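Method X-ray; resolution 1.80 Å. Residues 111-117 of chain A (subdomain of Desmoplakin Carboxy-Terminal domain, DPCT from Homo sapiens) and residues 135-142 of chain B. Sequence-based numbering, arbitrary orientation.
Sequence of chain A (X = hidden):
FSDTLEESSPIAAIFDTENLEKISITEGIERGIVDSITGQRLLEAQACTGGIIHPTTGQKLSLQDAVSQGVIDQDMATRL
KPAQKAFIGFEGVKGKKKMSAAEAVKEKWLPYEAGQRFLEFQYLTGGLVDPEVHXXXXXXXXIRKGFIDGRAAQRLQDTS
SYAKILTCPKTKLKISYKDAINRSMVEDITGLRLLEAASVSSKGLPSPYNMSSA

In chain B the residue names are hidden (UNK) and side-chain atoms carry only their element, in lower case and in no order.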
# COMPACT_ATOMS: atom_id res chain seq x y z
N PRO A 111 -15.64 9.64 -4.24
CA PRO A 111 -14.59 9.24 -5.18
C PRO A 111 -13.83 8.04 -4.61
O PRO A 111 -13.69 7.89 -3.40
CB PRO A 111 -13.70 10.49 -5.26
CG PRO A 111 -14.64 11.61 -4.91
CD PRO A 111 -15.44 11.03 -3.79
N TYR A 112 -13.34 7.19 -5.50
CA TYR A 112 -12.59 6.01 -5.08
C TYR A 112 -11.47 6.41 -4.14
O TYR A 112 -11.32 5.84 -3.06
CB TYR A 112 -11.99 5.30 -6.30
CG TYR A 112 -11.06 4.17 -5.93
CD1 TYR A 112 -11.57 2.91 -5.60
CD2 TYR A 112 -9.68 4.36 -5.88
CE1 TYR A 112 -10.72 1.87 -5.22
CE2 TYR A 112 -8.83 3.34 -5.51
CZ TYR A 112 -9.35 2.10 -5.18
OH TYR A 112 -8.51 1.07 -4.81
N GLU A 113 -10.69 7.40 -4.56
CA GLU A 113 -9.57 7.88 -3.77
C GLU A 113 -9.96 8.09 -2.31
O GLU A 113 -9.28 7.62 -1.40
CB GLU A 113 -9.04 9.20 -4.36
CG GLU A 113 -9.18 9.29 -5.88
CD GLU A 113 -7.87 9.62 -6.59
OE1 GLU A 113 -6.93 8.79 -6.56
OE2 GLU A 113 -7.77 10.72 -7.17
N ALA A 114 -11.09 8.76 -2.09
CA ALA A 114 -11.57 9.05 -0.74
C ALA A 114 -12.02 7.79 -0.02
O ALA A 114 -11.62 7.55 1.11
CB ALA A 114 -12.72 10.04 -0.80
N GLY A 115 -12.86 7.01 -0.69
CA GLY A 115 -13.35 5.79 -0.08
C GLY A 115 -12.18 4.91 0.29
O GLY A 115 -12.16 4.33 1.37
N GLN A 116 -11.20 4.82 -0.60
CA GLN A 116 -10.04 3.98 -0.33
C GLN A 116 -9.28 4.44 0.91
O GLN A 116 -8.95 3.62 1.77
CB GLN A 116 -9.08 3.95 -1.53
CG GLN A 116 -7.81 3.16 -1.24
CD GLN A 116 -6.84 3.13 -2.41
OE1 GLN A 116 -6.42 4.18 -2.91
NE2 GLN A 116 -6.48 1.93 -2.86
N ARG A 117 -9.01 5.74 1.03
CA ARG A 117 -8.28 6.15 2.22
C ARG A 117 -9.12 5.95 3.49
O ARG A 117 -8.58 5.53 4.50
CB ARG A 117 -7.74 7.59 2.12
CG ARG A 117 -8.70 8.69 1.78
CD ARG A 117 -7.94 10.02 1.75
NE ARG A 117 -8.86 11.16 1.67
CZ ARG A 117 -9.31 11.69 0.55
NH1 ARG A 117 -8.93 11.22 -0.64
NH2 ARG A 117 -10.17 12.70 0.61
N UNK B 135 0.94 3.59 -4.54
CA UNK B 135 0.08 2.69 -3.78
C UNK B 135 -0.62 1.78 -4.76
O UNK B 135 -0.54 1.98 -5.96
N UNK B 136 -1.32 0.78 -4.24
CA UNK B 136 -2.03 -0.13 -5.11
C UNK B 136 -3.46 0.36 -5.25
O UNK B 136 -4.00 0.98 -4.32
c UNK B 136 -0.84 -3.51 -3.79
n UNK B 136 0.27 -5.28 -5.68
c UNK B 136 0.92 -5.06 -4.54
n UNK B 136 0.42 -4.22 -3.63
n UNK B 136 2.04 -5.71 -4.27
c UNK B 136 -2.04 -1.53 -4.51
c UNK B 136 -0.68 -2.14 -4.39
N UNK B 137 -4.05 0.09 -6.40
CA UNK B 137 -5.41 0.51 -6.64
C UNK B 137 -6.20 -0.63 -7.23
O UNK B 137 -5.64 -1.57 -7.79
c UNK B 137 -5.45 1.70 -7.61
c UNK B 137 -4.84 1.28 -8.96
c UNK B 137 -4.71 2.87 -7.01
c UNK B 137 -4.93 2.34 -10.02
N UNK B 138 -7.52 -0.55 -7.10
CA UNK B 138 -8.38 -1.59 -7.63
C UNK B 138 -8.24 -1.52 -9.14
O UNK B 138 -7.80 -0.51 -9.69
o UNK B 138 -10.29 -0.10 -7.82
c UNK B 138 -9.84 -1.32 -7.24
N UNK B 139 -8.63 -2.59 -9.82
CA UNK B 139 -8.54 -2.57 -11.27
C UNK B 139 -9.54 -1.53 -11.77
O UNK B 139 -9.26 -0.81 -12.72
c UNK B 139 -8.87 -3.94 -11.84
c UNK B 139 -8.09 -5.00 -11.08
o UNK B 139 -10.26 -4.19 -11.68
N UNK B 140 -10.68 -1.43 -11.10
CA UNK B 140 -11.68 -0.44 -11.49
C UNK B 140 -11.02 0.94 -11.54
O UNK B 140 -11.19 1.69 -12.50
c UNK B 140 -12.83 -0.39 -10.48
o UNK B 140 -13.18 -3.95 -10.74
c UNK B 140 -13.72 -1.65 -10.43
c UNK B 140 -12.97 -2.92 -10.06
o UNK B 140 -12.18 -2.90 -9.09
N UNK B 141 -10.24 1.26 -10.51
CA UNK B 141 -9.58 2.56 -10.46
C UNK B 141 -8.50 2.68 -11.53
O UNK B 141 -8.30 3.76 -12.10
o UNK B 141 -10.56 5.03 -9.20
c UNK B 141 -8.36 4.15 -8.86
c UNK B 141 -8.99 2.79 -9.06
o UNK B 141 -8.96 6.44 -8.70
c UNK B 141 -9.37 5.28 -8.93
N UNK B 142 -7.80 1.59 -11.81
CA UNK B 142 -6.78 1.62 -12.85
C UNK B 142 -7.47 1.93 -14.17
O UNK B 142 -6.91 2.61 -15.03
c UNK B 142 -6.06 0.30 -12.93
O HOH W 1 -3.65 3.67 -3.72

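Position 135 of chain B has no side-chain atoms at all, so it is Gly B135; it lies in a strand and makes no contact with the chain A stretch.

Position 136 carries three carbons, a nitrogen, then a carbon bearing two more nitrogens: a guanidinium, hence Arg B136. Its end leads away from chain A, and both terminal nitrogens are hydrogen-bonded elsewhere in the structure. What it offers here is backbone: Gln A116 NE2 donates to Arg B136 O at 3.0 Å. A water donates to the same Arg B136 O at 2.8 Å and to Gln A116 OE1 at 2.9 Å.

Position 137 has four carbons, forked at the first, with one arm two carbons long: Ile B137. CA-to-CB runs sideways and the end of the side chain leads away, yet Tyr A112 OH sits 3.6 Å from Ile B137 CA, and Tyr A112 CE2 lies 4.3 Å from Ile B137 CB.

Position 138 shows one carbon and one oxygen, the oxygen 3.3 Å from Tyr A112 CE1. This is Ser B138, the N-cap of the helix that follows. Its OG accepts from the backbone N of position 141 at 3.0 Å, while its own N donates to Tyr A112 OH at 3.0 Å.

Position 139 has a first carbon carrying one oxygen and one carbon, the pattern of threonine. The CA-to-CB bond of Thr B139 points away, and the residue touches nothing on the chain A stretch.

Position 140 has three carbons, the third carrying two oxygens: a carboxylate on a two-carbon stem, so Glu B140. Its CA-to-CB bond points toward chain A, but the side chain makes no contact with that stretch.

Position 141 repeats that composition, but here CB lies over one face of the Tyr A112 ring, 3.7 Å from its centroid. It is Glu B141, whose CD comes within 3.2 Å of Tyr A112 CD2. Its OE1 is 3.8 Å from Glu A113 OE1, like charges close together.

Position 142 has a single carbon and is out of reach of chain A: Ala B142.

The contact is built around one aromatic residue. Tyr A112 lays a ring face against the aliphatic start of Glu B141 and brings its hydroxyl to the backbone N of Ser B138, just where the helix begins. One turn further along its helix, Gln A116 reaches the carbonyl O of Arg B136. For a designer, the rule is to read backbone too: both direct hydrogen bonds across the stretches join a chain A side chain to the chain B main chain.

Chain B 135-142: GRISTEEA
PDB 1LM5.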